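Local structure of protein TP_0956 (3U64) at the interface of chains A and B. The protein is a tetratricopeptide-repeat lipoprotein that serves as the T component of a TRAP transporter and probably works through protein-protein interactions. Residues are numbered along the deposited sequence; one frame, centred on the assembly and turned at random. Chains: chain A/B, Protein TP_0956.

The interface of chains A and B. Residues chain A 52-53, 56, 76, 79, 105, 109, 112; chain B 38-40, 42-43.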
loop_
_atom_site.group_PDB
_atom_site.type_symbol
_atom_site.label_atom_id
_atom_site.label_comp_id
_atom_site.label_asym_id
_atom_site.label_seq_id
_atom_site.Cartn_x
_atom_site.Cartn_y
_atom_site.Cartn_z
ATOM N N LEU A 52 8.855 -3.387 5.860
ATOM C CA LEU A 52 8.855 -4.030 7.164
ATOM C C LEU A 52 8.857 -5.549 6.968
ATOM O O LEU A 52 9.624 -6.276 7.600
ATOM C CB LEU A 52 7.642 -3.591 7.978
ATOM C CG LEU A 52 7.738 -2.402 8.945
ATOM C CD1 LEU A 52 8.603 -1.322 8.392
ATOM C CD2 LEU A 52 6.349 -1.853 9.236
ATOM N N LYS A 53 8.021 -6.029 6.060
ATOM C CA LYS A 53 7.890 -7.460 5.856
ATOM C C LYS A 53 9.175 -8.085 5.316
ATOM O O LYS A 53 9.583 -9.155 5.767
ATOM C CB LYS A 53 6.682 -7.761 4.980
ATOM C CG LYS A 53 5.350 -7.524 5.700
ATOM C CD LYS A 53 5.026 -8.733 6.549
ATOM C CE LYS A 53 4.689 -8.351 7.968
ATOM N NZ LYS A 53 4.894 -9.533 8.877
ATOM N N GLU A 56 11.753 -8.124 8.039
ATOM C CA GLU A 56 11.339 -9.107 8.998
ATOM C C GLU A 56 11.755 -10.484 8.509
ATOM O O GLU A 56 12.285 -11.277 9.283
ATOM C CB GLU A 56 9.832 -9.024 9.220
ATOM C CG GLU A 56 9.350 -9.596 10.523
ATOM C CD GLU A 56 7.872 -9.286 10.751
ATOM O OE1 GLU A 56 7.274 -8.664 9.854
ATOM O OE2 GLU A 56 7.313 -9.648 11.811
ATOM N N TYR A 76 9.708 -1.179 12.963
ATOM C CA TYR A 76 8.388 -1.395 13.553
ATOM C C TYR A 76 8.028 -0.284 14.526
ATOM O O TYR A 76 6.898 0.212 14.509
ATOM C CB TYR A 76 8.286 -2.768 14.225
ATOM C CG TYR A 76 7.757 -3.806 13.262
ATOM C CD1 TYR A 76 8.619 -4.689 12.616
ATOM C CD2 TYR A 76 6.404 -3.853 12.942
ATOM C CE1 TYR A 76 8.144 -5.618 11.708
ATOM C CE2 TYR A 76 5.910 -4.774 12.026
ATOM C CZ TYR A 76 6.791 -5.658 11.412
ATOM O OH TYR A 76 6.329 -6.575 10.496
ATOM N N TYR A 79 7.433 3.029 12.488
ATOM C CA TYR A 79 6.152 2.869 11.836
ATOM C C TYR A 79 5.013 2.961 12.855
ATOM O O TYR A 79 4.036 3.676 12.639
ATOM C CB TYR A 79 6.073 1.537 11.111
ATOM C CG TYR A 79 4.792 1.373 10.360
ATOM C CD1 TYR A 79 4.630 1.948 9.108
ATOM C CD2 TYR A 79 3.731 0.645 10.901
ATOM C CE1 TYR A 79 3.455 1.809 8.402
ATOM C CE2 TYR A 79 2.549 0.491 10.204
ATOM C CZ TYR A 79 2.415 1.080 8.950
ATOM O OH TYR A 79 1.237 0.947 8.245
ATOM N N ARG A 105 -3.358 -1.555 18.518
ATOM C CA ARG A 105 -2.536 -1.965 17.391
ATOM C C ARG A 105 -1.104 -1.400 17.495
ATOM O O ARG A 105 -0.131 -2.122 17.291
ATOM C CB ARG A 105 -3.198 -1.542 16.075
ATOM C CG ARG A 105 -2.532 -2.112 14.824
ATOM C CD ARG A 105 -3.163 -1.601 13.507
ATOM N NE ARG A 105 -2.277 -1.901 12.386
ATOM C CZ ARG A 105 -2.043 -1.103 11.353
ATOM N NH1 ARG A 105 -2.644 0.076 11.256
ATOM N NH2 ARG A 105 -1.194 -1.495 10.419
ATOM N N LEU A 109 2.585 -3.393 18.007
ATOM C CA LEU A 109 3.705 -3.120 17.109
ATOM C C LEU A 109 4.948 -2.601 17.861
ATOM O O LEU A 109 6.073 -3.000 17.551
ATOM C CB LEU A 109 3.283 -2.153 15.994
ATOM C CG LEU A 109 2.326 -2.716 14.927
ATOM C CD1 LEU A 109 2.143 -1.740 13.794
ATOM C CD2 LEU A 109 2.775 -4.055 14.346
ATOM N N ARG A 112 6.417 -5.709 19.393
ATOM C CA ARG A 112 7.056 -6.589 18.412
ATOM C C ARG A 112 8.398 -5.977 18.035
ATOM O O ARG A 112 9.403 -6.681 17.937
ATOM C CB ARG A 112 6.175 -6.779 17.167
ATOM C CG ARG A 112 6.788 -7.666 16.065
ATOM C CD ARG A 112 6.037 -7.546 14.736
ATOM N NE ARG A 112 4.634 -7.936 14.876
ATOM C CZ ARG A 112 3.757 -8.001 13.876
ATOM N NH1 ARG A 112 4.121 -7.709 12.639
ATOM N NH2 ARG A 112 2.509 -8.358 14.116
ATOM N N GLU B 38 1.320 -13.701 10.600
ATOM C CA GLU B 38 0.995 -12.325 10.939
ATOM C C GLU B 38 -0.321 -12.294 11.737
ATOM O O GLU B 38 -1.195 -13.150 11.538
ATOM C CB GLU B 38 0.921 -11.506 9.640
ATOM C CG GLU B 38 0.762 -10.006 9.779
ATOM C CD GLU B 38 1.805 -9.377 10.661
ATOM O OE1 GLU B 38 2.824 -8.899 10.139
ATOM O OE2 GLU B 38 1.606 -9.351 11.884
ATOM N N ASP B 39 -0.437 -11.357 12.684
ATOM C CA ASP B 39 -1.729 -11.099 13.335
ATOM C C ASP B 39 -2.319 -9.718 12.982
ATOM O O ASP B 39 -3.450 -9.396 13.354
ATOM C CB ASP B 39 -1.691 -11.333 14.861
ATOM C CG ASP B 39 -0.618 -10.509 15.576
ATOM O OD1 ASP B 39 -0.174 -9.482 15.036
ATOM O OD2 ASP B 39 -0.219 -10.894 16.698
ATOM N N ASP B 40 -1.557 -8.928 12.237
ATOM C CA ASP B 40 -1.981 -7.591 11.822
ATOM C C ASP B 40 -2.469 -7.583 10.370
ATOM O O ASP B 40 -1.668 -7.559 9.436
ATOM C CB ASP B 40 -0.822 -6.617 11.962
ATOM C CG ASP B 40 -1.261 -5.171 11.806
ATOM O OD1 ASP B 40 -1.549 -4.735 10.672
ATOM O OD2 ASP B 40 -1.311 -4.467 12.829
ATOM N N ASP B 42 -3.913 -5.284 8.490
ATOM C CA ASP B 42 -3.602 -4.110 7.676
ATOM C C ASP B 42 -2.207 -4.172 7.057
ATOM O O ASP B 42 -2.032 -3.800 5.899
ATOM C CB ASP B 42 -3.791 -2.818 8.473
ATOM C CG ASP B 42 -5.260 -2.521 8.761
ATOM O OD1 ASP B 42 -6.122 -3.024 8.011
ATOM O OD2 ASP B 42 -5.553 -1.789 9.737
ATOM N N LEU B 43 -1.218 -4.634 7.818
ATOM C CA LEU B 43 0.136 -4.777 7.280
ATOM C C LEU B 43 0.155 -5.742 6.096
ATOM O O LEU B 43 0.831 -5.502 5.096
ATOM C CB LEU B 43 1.119 -5.266 8.353
ATOM C CG LEU B 43 1.607 -4.199 9.329
ATOM C CD1 LEU B 43 2.398 -4.817 10.470
ATOM C CD2 LEU B 43 2.432 -3.182 8.583
#
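In this tetratricopeptide-repeat protein the acidic N-terminal cap of helix 41-61 in chain B docks on a surface of chain A formed by helices 41-61, 66-89 and 96-124; the structure alone does not show whether this contact exists outside the crystal. B:Glu38, bent at chi2 (54°), is gripped end-on by A:Arg112: NH2 reaches OE2 at 2.6 Å and NH1 reaches OE1 at 3.1 Å, both on syn lone pairs, with guanidinium and carboxylate planes 19° apart. A:Lys53 NZ comes in from above the carboxylate plane to OE1 (2.5 Å) and also bridges to A:Glu56 OE1, so two cations probably offset the repulsion between the neighbouring glutamates. B:Asp39 N donates to the anti lone pair of B:Glu38 OE2, and B:Asp40 N reaches the same oxygen from above the carboxylate plane, which, with A:Arg112 and A:Lys53, should restrict the carboxylate's rotation. Two turns earlier on helix 96-124, the extended chain of A:Arg105 crosses B:Asp40 at about a right angle; NE donates nearly straight and in plane to the syn lone pair of OD2 (2.8 Å). B:Asp40 OD1 meanwhile caps the helix, taking the N-H of B:Leu43 on its anti lone pair at 2.9 Å. B:Asp42 lays CB over the rim of the A:Arg105 guanidinium face. Between these charged grips B:Leu43 plugs in: CD1 meets the ring edge of A:Tyr76 at CE2 (3.8 Å) and A:Leu109 CD2 tip to tip, while CD2 points at A:Tyr79 CE2 (4.0 Å). A:Arg112 CD and A:Leu52 CG sandwich the A:Tyr76 ring.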